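Local atomic coordinates of putative isochorismatase hydrolase (Oleispira antarctica, PDB entry 3LQY), a protein that probably acts as a hydrolase of the isochorismatase family, though its substrate is not established. Residues A[8-13]-A[115-120]; A[20-25]-A[32-37]. All coordinates share one frame; numbering follows the deposited sequence.

Contact 1 (A[8-13]-A[115-120])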
ATOM      1  N   THR A   8      14.719  -6.365  -0.509  1.00100.75           N
ATOM      2  CA  THR A   8      13.276  -6.260  -0.668  1.00 93.61           C
ATOM      3  C   THR A   8      12.693  -5.536   0.531  1.00 92.30           C
ATOM      4  O   THR A   8      12.911  -5.929   1.677  1.00 95.74           O
ATOM      5  CB  THR A   8      12.610  -7.647  -0.881  1.00 92.51           C
ATOM      6  OG1 THR A   8      13.260  -8.321  -1.976  1.00 92.68           O
ATOM      7  CG2 THR A   8      11.106  -7.500  -1.159  1.00 84.31           C
ATOM      8  N   ALA A   9      11.963  -4.457   0.232  1.00 87.28           N
ATOM      9  CA  ALA A   9      11.296  -3.623   1.211  1.00 85.20           C
ATOM     10  C   ALA A   9       9.810  -3.937   1.185  1.00 79.92           C
ATOM     11  O   ALA A   9       9.213  -4.120   0.108  1.00 76.22           O
ATOM     12  CB  ALA A   9      11.514  -2.164   0.863  1.00 84.23           C
ATOM     13  N   LEU A  10       9.185  -4.009   2.347  1.00 79.57           N
ATOM     14  CA  LEU A  10       7.713  -4.034   2.418  1.00 74.67           C
ATOM     15  C   LEU A  10       7.238  -2.589   2.416  1.00 72.27           C
ATOM     16  O   LEU A  10       7.721  -1.758   3.189  1.00 75.99           O
ATOM     17  CB  LEU A  10       7.222  -4.808   3.633  1.00 76.16           C
ATOM     18  CG  LEU A  10       5.738  -4.793   4.035  1.00 71.96           C
ATOM     19  CD1 LEU A  10       4.908  -5.713   3.076  1.00 70.57           C
ATOM     20  CD2 LEU A  10       5.661  -5.196   5.523  1.00 76.92           C
ATOM     21  N   LEU A  11       6.333  -2.291   1.486  1.00 68.76           N
ATOM     22  CA  LEU A  11       5.866  -0.934   1.225  1.00 65.69           C
ATOM     23  C   LEU A  11       4.384  -0.899   1.481  1.00 60.87           C
ATOM     24  O   LEU A  11       3.576  -1.501   0.741  1.00 57.18           O
ATOM     25  CB  LEU A  11       6.166  -0.519  -0.207  1.00 66.00           C
ATOM     26  CG  LEU A  11       5.954   0.937  -0.624  1.00 64.85           C
ATOM     27  CD1 LEU A  11       6.740   1.874   0.238  1.00 66.47           C
ATOM     28  CD2 LEU A  11       6.374   1.104  -2.079  1.00 65.08           C
ATOM     29  N   LEU A  12       4.009  -0.193   2.529  1.00 59.87           N
ATOM     30  CA  LEU A  12       2.641  -0.165   2.925  1.00 56.79           C
ATOM     31  C   LEU A  12       2.066   1.169   2.506  1.00 54.55           C
ATOM     32  O   LEU A  12       2.471   2.230   2.995  1.00 56.51           O
ATOM     33  CB  LEU A  12       2.543  -0.350   4.455  1.00 59.55           C
ATOM     34  CG  LEU A  12       3.275  -1.600   5.013  1.00 63.74           C
ATOM     35  CD1 LEU A  12       4.757  -1.347   5.384  1.00 68.45           C
ATOM     36  CD2 LEU A  12       2.524  -2.194   6.209  1.00 63.35           C
ATOM     37  N   ILE A  13       1.081   1.118   1.623  1.00 51.11           N
ATOM     38  CA  ILE A  13       0.487   2.323   1.038  1.00 48.78           C
ATOM     39  C   ILE A  13      -0.817   2.682   1.716  1.00 46.27           C
ATOM     40  O   ILE A  13      -1.814   2.009   1.535  1.00 43.19           O
ATOM     41  CB  ILE A  13       0.191   2.117  -0.494  1.00 46.23           C
ATOM     42  CG1 ILE A  13       1.464   1.723  -1.252  1.00 49.29           C
ATOM     43  CG2 ILE A  13      -0.403   3.411  -1.073  1.00 47.52           C
ATOM     44  CD1 ILE A  13       2.558   2.788  -1.249  1.00 50.63           C
ATOM     45  N   LYS A 115      13.797  -4.539  -4.756  1.00 73.97           N
ATOM     46  CA  LYS A 115      12.513  -5.169  -4.964  1.00 70.52           C
ATOM     47  C   LYS A 115      11.547  -4.612  -3.932  1.00 68.26           C
ATOM     48  O   LYS A 115      11.980  -4.007  -2.952  1.00 68.76           O
ATOM     49  CB  LYS A 115      12.627  -6.678  -4.781  1.00 72.30           C
ATOM     50  CG  LYS A 115      13.743  -7.335  -5.599  1.00 78.39           C
ATOM     51  CD  LYS A 115      14.030  -8.748  -5.101  1.00 85.39           C
ATOM     52  CE  LYS A 115      12.834  -9.711  -5.301  1.00 84.43           C
ATOM     53  NZ  LYS A 115      13.210 -11.146  -4.938  1.00 90.97           N
ATOM     54  N   LEU A 116      10.253  -4.823  -4.169  1.00 65.11           N
ATOM     55  CA  LEU A 116       9.187  -4.298  -3.311  1.00 62.79           C
ATOM     56  C   LEU A 116       8.089  -5.337  -3.133  1.00 61.65           C
ATOM     57  O   LEU A 116       7.751  -6.074  -4.061  1.00 61.46           O
ATOM     58  CB  LEU A 116       8.571  -3.039  -3.910  1.00 60.28           C
ATOM     59  CG  LEU A 116       9.483  -1.849  -4.182  1.00 62.58           C
ATOM     60  CD1 LEU A 116       8.726  -0.736  -4.909  1.00 59.94           C
ATOM     61  CD2 LEU A 116      10.132  -1.343  -2.932  1.00 66.32           C
ATOM     62  N   VAL A 117       7.532  -5.385  -1.924  1.00 62.75           N
ATOM     63  CA  VAL A 117       6.302  -6.142  -1.660  1.00 61.48           C
ATOM     64  C   VAL A 117       5.277  -5.094  -1.253  1.00 59.91           C
ATOM     65  O   VAL A 117       5.512  -4.349  -0.307  1.00 59.84           O
ATOM     66  CB  VAL A 117       6.471  -7.190  -0.549  1.00 64.43           C
ATOM     67  CG1 VAL A 117       5.102  -7.773  -0.146  1.00 63.27           C
ATOM     68  CG2 VAL A 117       7.393  -8.297  -1.005  1.00 64.56           C
ATOM     69  N   ILE A 118       4.185  -5.009  -2.019  1.00 54.40           N
ATOM     70  CA  ILE A 118       3.244  -3.871  -1.944  1.00 52.89           C
ATOM     71  C   ILE A 118       1.937  -4.287  -1.320  1.00 52.10           C
ATOM     72  O   ILE A 118       1.360  -5.309  -1.700  1.00 55.38           O
ATOM     73  CB  ILE A 118       3.030  -3.281  -3.345  1.00 51.71           C
ATOM     74  CG1 ILE A 118       4.323  -2.573  -3.790  1.00 55.15           C
ATOM     75  CG2 ILE A 118       1.843  -2.340  -3.398  1.00 48.94           C
ATOM     76  CD1 ILE A 118       4.500  -2.487  -5.335  1.00 53.49           C
ATOM     77  N   VAL A 119       1.491  -3.511  -0.335  1.00 51.00           N
ATOM     78  CA  VAL A 119       0.218  -3.740   0.325  1.00 49.22           C
ATOM     79  C   VAL A 119      -0.425  -2.365   0.554  1.00 46.45           C
ATOM     80  O   VAL A 119       0.232  -1.331   0.466  1.00 46.16           O
ATOM     81  CB  VAL A 119       0.391  -4.542   1.649  1.00 52.78           C
ATOM     82  CG1 VAL A 119       1.240  -5.829   1.404  1.00 53.25           C
ATOM     83  CG2 VAL A 119       0.974  -3.656   2.780  1.00 49.51           C
ATOM     84  N   GLY A 120      -1.711  -2.353   0.826  1.00 45.61           N
ATOM     85  CA  GLY A 120      -2.376  -1.088   1.130  1.00 44.09           C
ATOM     86  C   GLY A 120      -3.596  -0.764   0.273  1.00 42.48           C
ATOM     87  O   GLY A 120      -4.325  -1.646  -0.140  1.00 44.91           O
TER
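Ala9 pairs with Leu116 near the start of two parallel strands, 8-13 and 115-120, whose short axes run 23° apart. Five backbone hydrogen bonds join them, with N-H and C=O used in turn: Ala9 N gives to Lys115 O, Val117 N to Ala9 O at 2.9 Å, Leu11 N to Val117 O, Val119 N to Leu11 O, and Ile13 N to Val119 O at 2.8 Å. The first is the longest, Ala9 N lying 3.2 Å from Lys115 O and well above the carbonyl plane.

Apolar contacts flank these bonds on both faces. On the face of Leu10 and Leu12, CD1 of Leu10 reaches across to Val117, 3.8 Å from its CG1, and also touches CG1 of Val119. Leu12 and Val119 run alongside one another in the same direction, with Leu12 CG 3.8 Å from Val119 CG2; Leu43 and Leu44 of helix 33-49 pack on this face. On the other, Leu11 CD2 sits 4.1 Å from Leu116 CD1, and Ala9 CB meets Leu116 CD2.

At the partly exposed end, the aliphatic part of Lys115 runs past the Thr8 hydroxyl, with Lys115 CD 3.2 Å from Thr8 OG1. At the far end Gly120 CA approaches Ile13 O at 3.2 Å, a CA-H...O contact where a CB would collide with that oxygen.

These are the two central strands of the six-stranded parallel sheet in the Rossmann-like alpha/beta fold of isochorismatase-type hydrolases.

Contact 2 (A[20-25]-A[32-37])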
ATOM      1  N   PHE A  20     -11.161   2.722   7.006  1.00 43.93           N
ATOM      2  CA  PHE A  20     -11.667   1.580   7.752  1.00 45.90           C
ATOM      3  C   PHE A  20     -13.083   1.882   8.230  1.00 46.95           C
ATOM      4  O   PHE A  20     -13.307   2.826   9.050  1.00 48.08           O
ATOM      5  CB  PHE A  20     -10.796   1.406   8.998  1.00 45.98           C
ATOM      6  CG  PHE A  20      -9.421   0.836   8.730  1.00 46.73           C
ATOM      7  CD1 PHE A  20      -9.136  -0.454   9.089  1.00 47.35           C
ATOM      8  CD2 PHE A  20      -8.418   1.613   8.124  1.00 45.57           C
ATOM      9  CE1 PHE A  20      -7.836  -0.988   8.887  1.00 51.27           C
ATOM     10  CE2 PHE A  20      -7.141   1.106   7.890  1.00 45.00           C
ATOM     11  CZ  PHE A  20      -6.837  -0.196   8.280  1.00 49.38           C
ATOM     12  N   SER A  21     -14.049   1.073   7.841  1.00 47.61           N
ATOM     13  CA  SER A  21     -15.412   1.315   8.309  1.00 50.55           C
ATOM     14  C   SER A  21     -15.540   1.084   9.839  1.00 50.36           C
ATOM     15  O   SER A  21     -16.452   1.647  10.460  1.00 52.91           O
ATOM     16  CB  SER A  21     -16.409   0.459   7.581  1.00 53.30           C
ATOM     17  OG  SER A  21     -16.082  -0.901   7.752  1.00 59.59           O
ATOM     18  N   THR A  22     -14.623   0.304  10.433  1.00 48.51           N
ATOM     19  CA  THR A  22     -14.555   0.155  11.899  1.00 50.03           C
ATOM     20  C   THR A  22     -13.987   1.388  12.595  1.00 49.45           C
ATOM     21  O   THR A  22     -14.054   1.461  13.831  1.00 49.29           O
ATOM     22  CB  THR A  22     -13.745  -1.120  12.323  1.00 50.01           C
ATOM     23  OG1 THR A  22     -12.379  -1.019  11.884  1.00 51.02           O
ATOM     24  CG2 THR A  22     -14.354  -2.411  11.742  1.00 55.32           C
ATOM     25  N   TYR A  23     -13.500   2.380  11.850  1.00 46.97           N
ATOM     26  CA  TYR A  23     -13.042   3.626  12.463  1.00 47.96           C
ATOM     27  C   TYR A  23     -14.126   4.673  12.534  1.00 48.58           C
ATOM     28  O   TYR A  23     -14.721   5.029  11.528  1.00 49.29           O
ATOM     29  CB  TYR A  23     -11.834   4.159  11.755  1.00 48.66           C
ATOM     30  CG  TYR A  23     -11.321   5.474  12.272  1.00 52.48           C
ATOM     31  CD1 TYR A  23     -10.526   5.546  13.427  1.00 52.11           C
ATOM     32  CD2 TYR A  23     -11.610   6.653  11.595  1.00 56.60           C
ATOM     33  CE1 TYR A  23     -10.006   6.741  13.837  1.00 54.93           C
ATOM     34  CE2 TYR A  23     -11.127   7.871  12.043  1.00 59.60           C
ATOM     35  CZ  TYR A  23     -10.342   7.910  13.152  1.00 57.88           C
ATOM     36  OH  TYR A  23      -9.836   9.126  13.568  1.00 67.67           O
ATOM     37  N   ASN A  24     -14.420   5.117  13.770  1.00 49.71           N
ATOM     38  CA  ASN A  24     -15.489   6.079  14.013  1.00 52.10           C
ATOM     39  C   ASN A  24     -15.219   7.389  13.265  1.00 51.47           C
ATOM     40  O   ASN A  24     -14.158   8.022  13.448  1.00 51.21           O
ATOM     41  CB  ASN A  24     -15.662   6.366  15.527  1.00 52.83           C
ATOM     42  CG  ASN A  24     -16.913   7.170  15.839  1.00 56.72           C
ATOM     43  OD1 ASN A  24     -17.943   7.010  15.200  1.00 61.87           O
ATOM     44  ND2 ASN A  24     -16.859   7.939  16.914  1.00 64.85           N
ATOM     45  N   GLY A  25     -16.161   7.747  12.397  1.00 53.99           N
ATOM     46  CA  GLY A  25     -16.082   8.956  11.566  1.00 52.79           C
ATOM     47  C   GLY A  25     -15.237   8.814  10.298  1.00 52.68           C
ATOM     48  O   GLY A  25     -14.915   9.823   9.671  1.00 52.65           O
ATOM     49  N   GLY A  32     -13.553  -4.212   3.001  1.00 53.08           N
ATOM     50  CA  GLY A  32     -12.574  -5.236   3.421  1.00 52.98           C
ATOM     51  C   GLY A  32     -11.256  -4.696   3.942  1.00 51.73           C
ATOM     52  O   GLY A  32     -10.230  -5.418   3.986  1.00 52.64           O
ATOM     53  N   THR A  33     -11.230  -3.440   4.367  1.00 50.31           N
ATOM     54  CA  THR A  33      -9.971  -2.856   4.804  1.00 49.58           C
ATOM     55  C   THR A  33      -9.377  -3.587   6.023  1.00 50.83           C
ATOM     56  O   THR A  33      -8.172  -3.794   6.125  1.00 50.57           O
ATOM     57  CB  THR A  33     -10.127  -1.401   5.199  1.00 49.73           C
ATOM     58  OG1 THR A  33     -11.052  -0.746   4.329  1.00 48.07           O
ATOM     59  CG2 THR A  33      -8.760  -0.691   5.205  1.00 47.29           C
ATOM     60  N   GLU A  34     -10.241  -3.950   6.958  1.00 52.95           N
ATOM     61  CA  GLU A  34      -9.785  -4.597   8.199  1.00 55.35           C
ATOM     62  C   GLU A  34      -9.064  -5.909   7.899  1.00 57.57           C
ATOM     63  O   GLU A  34      -7.935  -6.149   8.399  1.00 57.68           O
ATOM     64  CB  GLU A  34     -10.983  -4.818   9.131  1.00 56.32           C
ATOM     65  CG  GLU A  34     -11.501  -3.548   9.754  1.00 55.13           C
ATOM     66  CD  GLU A  34     -12.280  -2.634   8.844  1.00 55.88           C
ATOM     67  OE1 GLU A  34     -12.587  -3.006   7.660  1.00 56.30           O
ATOM     68  OE2 GLU A  34     -12.530  -1.505   9.282  1.00 54.32           O
ATOM     69  N   ALA A  35      -9.705  -6.744   7.071  1.00 58.96           N
ATOM     70  CA  ALA A  35      -9.107  -7.998   6.642  1.00 62.41           C
ATOM     71  C   ALA A  35      -7.788  -7.774   5.893  1.00 60.93           C
ATOM     72  O   ALA A  35      -6.819  -8.528   6.111  1.00 62.41           O
ATOM     73  CB  ALA A  35     -10.071  -8.841   5.751  1.00 64.84           C
ATOM     74  N   ALA A  36      -7.768  -6.788   4.966  1.00 58.08           N
ATOM     75  CA  ALA A  36      -6.575  -6.458   4.254  1.00 55.35           C
ATOM     76  C   ALA A  36      -5.413  -6.073   5.150  1.00 56.09           C
ATOM     77  O   ALA A  36      -4.281  -6.514   4.960  1.00 56.58           O
ATOM     78  CB  ALA A  36      -6.870  -5.334   3.194  1.00 52.89           C
ATOM     79  N   ALA A  37      -5.710  -5.215   6.123  1.00 53.83           N
ATOM     80  CA  ALA A  37      -4.773  -4.815   7.151  1.00 54.84           C
ATOM     81  C   ALA A  37      -4.344  -5.998   8.010  1.00 57.87           C
ATOM     82  O   ALA A  37      -3.176  -6.115   8.393  1.00 59.13           O
ATOM     83  CB  ALA A  37      -5.418  -3.723   8.001  1.00 52.83           C
TER
HETATM   84  O   HOH W   1     -13.753  -1.094   6.085  1.00 54.18           O
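The Phe20 ring carries the methyl CG2 of Thr33 over the centre of one face, a CH-pi contact 3.5 Å from the centroid and almost straight above it. Near the ring plane, at the edge, come Ala37 CB, 3.8 Å from Phe20 CE1, and Glu34 OE2; the Glu34 carboxylate is turned 88° to the ring. His79 stacks with Phe20 from outside the two segments. With CG2 of Thr33 anti to its backbone N, the methyl faces the ring, while OG1 hydrogen-bonds to Tyr19 O.

Residues 20-23 form a type I beta turn, and Glu34, in the first turn of helix 33-49, fastens it to the helix. Its OE2 is gripped twice by Thr22: OG1 meets the anti lone pair at 2.7 Å, and N approaches on the syn side at 3.0 Å, 33° out of the carboxylate plane. A bend at chi2 (74°) helps bring the carboxylate back to the turn. The other oxygen, OE1, accepts from water 1 at 2.7 Å, and this water also takes the Ser21 N-H and donates to Thr33 OG1. An alanine at Glu34 would probably leave Thr22 N and OG1 without their shared acceptor and the turn less firmly tied to the helix.

Overall arrangement
From the N terminus the chain first runs along strand 8-13, then enters the loop holding residues 20-25. Contact 2 closes a short loop there, with six residues between its segments, and joins that loop to the start of helix 33-49. The chain continues through strands 54-59 and 90-93 and helix 104-110 before strand 115-121 returns beside the first strand, so contact 1 closes a far longer loop in which contact 2 is nested. Their centres lie about 20 Å apart, and their nearest atoms, about 6 Å apart, do not touch. Helix 33-49 connects them: it begins in contact 2 and farther on packs against the sheet at contact 1.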